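Local coordinates for protein phosphatase YwpJ (Bacillus subtilis, PDB 1NRW) that removes phosphate from phosphorylated five- and six-carbon sugars and nucleoside monophosphates in vitro, using magnesium as cofactor, at residues A215-A220 / L242-M247. Numbering follows the deposited sequence.
Sequences ASKGQA and LNDKSM. With PO4 (phosphate ion), chain B.
Lys217, in the first turn of helix 217-227, runs past Asn243 and Asp244 to bring its ammonium group to the bound phosphate. Its CB lies 4.0 Å from CB of Met247, a selenomethionine here. CG then passes Asn243 O, and CD lies against both that carbonyl oxygen and Asp244 OD1, 3.4 Å from the latter. CE comes beside the Asn243 amide, and NZ ends in a salt bridge 2.8 Å from Asp244 OD1, which it meets nearly in line with the C-O bond; the aspartate suits its place by offering the lysine a negative charge. Beyond CG the chain is extended, CE lying anti to CB (chi3 -180°), and this length suits lysine to carry a charge from the helix to the site. Lys217 NZ also donates to phosphate O2 at 2.8 Å, and beyond the two segments it makes a salt bridge to Asp10, the probable nucleophile, and a hydrogen bond to Ser43 O. An alanine here would probably leave Asp244 OD1 and the phosphate without this positive partner and open a gap beside Asn243 O.

Ser216 is the N-cap, its OG accepting from Gln219 N at 3.1 Å. Gly218 N donates to the short hydroxyl of Ser246, OG, at 3.0 Å, and a water joins Lys217 N to Asn243 O. Glycine suits position 218 because its CA sits 3.6 Å from Met247 CA, and a side chain would collide with Ser246 O. Such convergence of a helix-start lysine with the acidic loop after strand 235-239, which itself supplies the metal ligand Asp240, is characteristic of the HAD-superfamily phosphatase active site, where Lys217 and Asn243 bind phosphate.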
ATOM      1  N   ALA A 215      -5.883  -8.980   7.532  1.00 14.45           N
ATOM      2  CA  ALA A 215      -4.920  -7.978   7.092  1.00 15.57           C
ATOM      3  C   ALA A 215      -5.494  -7.119   5.964  1.00 15.32           C
ATOM      4  O   ALA A 215      -5.545  -7.544   4.812  1.00 16.28           O
ATOM      5  CB  ALA A 215      -3.628  -8.654   6.623  1.00 13.45           C
ATOM      6  N   SER A 216      -5.954  -5.923   6.310  1.00 15.41           N
ATOM      7  CA  SER A 216      -6.477  -4.978   5.327  1.00 15.54           C
ATOM      8  C   SER A 216      -6.171  -3.599   5.900  1.00 14.17           C
ATOM      9  O   SER A 216      -5.955  -3.458   7.107  1.00 15.42           O
ATOM     10  CB  SER A 216      -7.988  -5.158   5.110  1.00 16.52           C
ATOM     11  OG  SER A 216      -8.754  -4.720   6.224  1.00 17.31           O
ATOM     12  N   LYS A 217      -6.128  -2.575   5.054  1.00 14.43           N
ATOM     13  CA  LYS A 217      -5.821  -1.249   5.567  1.00 13.75           C
ATOM     14  C   LYS A 217      -6.861  -0.809   6.591  1.00 13.41           C
ATOM     15  O   LYS A 217      -6.522  -0.180   7.589  1.00 15.02           O
ATOM     16  CB  LYS A 217      -5.725  -0.233   4.423  1.00 11.67           C
ATOM     17  CG  LYS A 217      -4.497  -0.449   3.540  1.00 12.17           C
ATOM     18  CD  LYS A 217      -4.288   0.708   2.569  1.00 12.31           C
ATOM     19  CE  LYS A 217      -3.064   0.473   1.686  1.00 13.84           C
ATOM     20  NZ  LYS A 217      -2.804   1.649   0.808  1.00 13.02           N
ATOM     21  N   GLY A 218      -8.123  -1.163   6.348  1.00 14.87           N
ATOM     22  CA  GLY A 218      -9.185  -0.797   7.269  1.00 14.15           C
ATOM     23  C   GLY A 218      -9.081  -1.501   8.615  1.00 14.31           C
ATOM     24  O   GLY A 218      -9.265  -0.880   9.654  1.00 15.33           O
ATOM     25  N   GLN A 219      -8.784  -2.795   8.608  1.00 14.85           N
ATOM     26  CA  GLN A 219      -8.661  -3.532   9.863  1.00 15.99           C
ATOM     27  C   GLN A 219      -7.448  -3.080  10.672  1.00 16.62           C
ATOM     28  O   GLN A 219      -7.492  -3.042  11.901  1.00 15.32           O
ATOM     29  CB  GLN A 219      -8.584  -5.036   9.592  1.00 17.33           C
ATOM     30  CG  GLN A 219      -9.896  -5.622   9.102  1.00 21.05           C
ATOM     31  CD  GLN A 219      -9.778  -7.084   8.731  1.00 23.56           C
ATOM     32  OE1 GLN A 219      -9.386  -7.431   7.609  1.00 24.39           O
ATOM     33  NE2 GLN A 219     -10.099  -7.953   9.678  1.00 19.47           N
ATOM     34  N   ALA A 220      -6.365  -2.734   9.981  1.00 15.57           N
ATOM     35  CA  ALA A 220      -5.157  -2.272  10.653  1.00 15.99           C
ATOM     36  C   ALA A 220      -5.438  -0.925  11.311  1.00 15.21           C
ATOM     37  O   ALA A 220      -4.955  -0.647  12.410  1.00 15.93           O
ATOM     38  CB  ALA A 220      -4.003  -2.145   9.649  1.00 14.71           C
ATOM     39  N   LEU A 242      -8.079   1.357  -5.017  1.00 16.88           N
ATOM     40  CA  LEU A 242      -9.013   0.348  -4.535  1.00 17.61           C
ATOM     41  C   LEU A 242      -8.650  -0.286  -3.197  1.00 16.38           C
ATOM     42  O   LEU A 242      -9.540  -0.602  -2.409  1.00 17.86           O
ATOM     43  CB  LEU A 242      -9.199  -0.742  -5.597  1.00 20.28           C
ATOM     44  CG  LEU A 242     -10.288  -1.779  -5.304  1.00 25.42           C
ATOM     45  CD1 LEU A 242     -11.623  -1.081  -5.068  1.00 26.58           C
ATOM     46  CD2 LEU A 242     -10.383  -2.769  -6.465  1.00 27.29           C
ATOM     47  N   ASN A 243      -7.359  -0.469  -2.932  1.00 15.08           N
ATOM     48  CA  ASN A 243      -6.931  -1.066  -1.671  1.00 14.81           C
ATOM     49  C   ASN A 243      -7.168  -0.151  -0.466  1.00 15.47           C
ATOM     50  O   ASN A 243      -6.948  -0.551   0.679  1.00 14.47           O
ATOM     51  CB  ASN A 243      -5.454  -1.488  -1.756  1.00 14.25           C
ATOM     52  CG  ASN A 243      -4.520  -0.331  -2.089  1.00 15.36           C
ATOM     53  OD1 ASN A 243      -4.906   0.621  -2.764  1.00 15.14           O
ATOM     54  ND2 ASN A 243      -3.268  -0.429  -1.633  1.00 14.05           N
ATOM     55  N   ASP A 244      -7.620   1.076  -0.723  1.00 14.27           N
ATOM     56  CA  ASP A 244      -7.895   2.026   0.353  1.00 13.98           C
ATOM     57  C   ASP A 244      -9.359   2.010   0.778  1.00 14.42           C
ATOM     58  O   ASP A 244      -9.719   2.599   1.799  1.00 14.12           O
ATOM     59  CB  ASP A 244      -7.554   3.461  -0.069  1.00 12.72           C
ATOM     60  CG  ASP A 244      -6.090   3.652  -0.386  1.00 13.94           C
ATOM     61  OD1 ASP A 244      -5.245   3.004   0.271  1.00 13.63           O
ATOM     62  OD2 ASP A 244      -5.789   4.479  -1.277  1.00 13.37           O
ATOM     63  N   LYS A 245     -10.203   1.349  -0.008  1.00 15.01           N
ATOM     64  CA  LYS A 245     -11.634   1.307   0.278  1.00 17.16           C
ATOM     65  C   LYS A 245     -11.966   0.965   1.727  1.00 17.66           C
ATOM     66  O   LYS A 245     -12.709   1.698   2.390  1.00 16.82           O
ATOM     67  CB  LYS A 245     -12.326   0.318  -0.662  1.00 20.15           C
ATOM     68  CG  LYS A 245     -13.835   0.235  -0.488  1.00 27.27           C
ATOM     69  CD  LYS A 245     -14.436  -0.746  -1.486  1.00 32.58           C
ATOM     70  CE  LYS A 245     -15.907  -0.993  -1.208  1.00 36.53           C
ATOM     71  NZ  LYS A 245     -16.707   0.256  -1.306  1.00 39.93           N
ATOM     72  N   SER A 246     -11.406  -0.131   2.226  1.00 16.20           N
ATOM     73  CA  SER A 246     -11.685  -0.551   3.594  1.00 17.82           C
ATOM     74  C   SER A 246     -11.295   0.463   4.661  1.00 17.03           C
ATOM     75  O   SER A 246     -11.960   0.545   5.697  1.00 17.45           O
ATOM     76  CB  SER A 246     -11.020  -1.903   3.895  1.00 16.57           C
ATOM     77  OG  SER A 246      -9.605  -1.827   3.871  1.00 17.63           O
HETATM   78  N   MSE A 247     -10.241   1.249   4.443  1.00 16.65           N
HETATM   79  CA  MSE A 247      -9.894   2.201   5.488  1.00 17.24           C
HETATM   80  C   MSE A 247     -10.767   3.452   5.435  1.00 16.62           C
HETATM   81  O   MSE A 247     -11.027   4.058   6.470  1.00 16.30           O
HETATM   82  CB  MSE A 247      -8.392   2.535   5.496  1.00 21.34           C
HETATM   83  CG  MSE A 247      -7.895   3.532   4.497  1.00 22.89           C
HETATM   84 SE   MSE A 247      -6.035   3.935   4.952  1.00 33.54          SE
HETATM   85  CE  MSE A 247      -5.520   4.673   3.242  1.00 22.78           C
TER
HETATM   86  P   PO4 B 900      -0.203   1.954  -2.064  1.00 14.15           P
HETATM   87  O1  PO4 B 900      -1.183   3.021  -2.341  1.00 13.14           O
HETATM   88  O2  PO4 B 900      -0.771   1.013  -1.065  1.00 14.34           O
HETATM   89  O3  PO4 B 900       0.096   1.227  -3.323  1.00 15.64           O
HETATM   90  O4  PO4 B 900       1.037   2.562  -1.526  1.00 11.57           O
HETATM   91  O   HOH W   1      -6.607  -3.004   2.143  1.00 17.99           O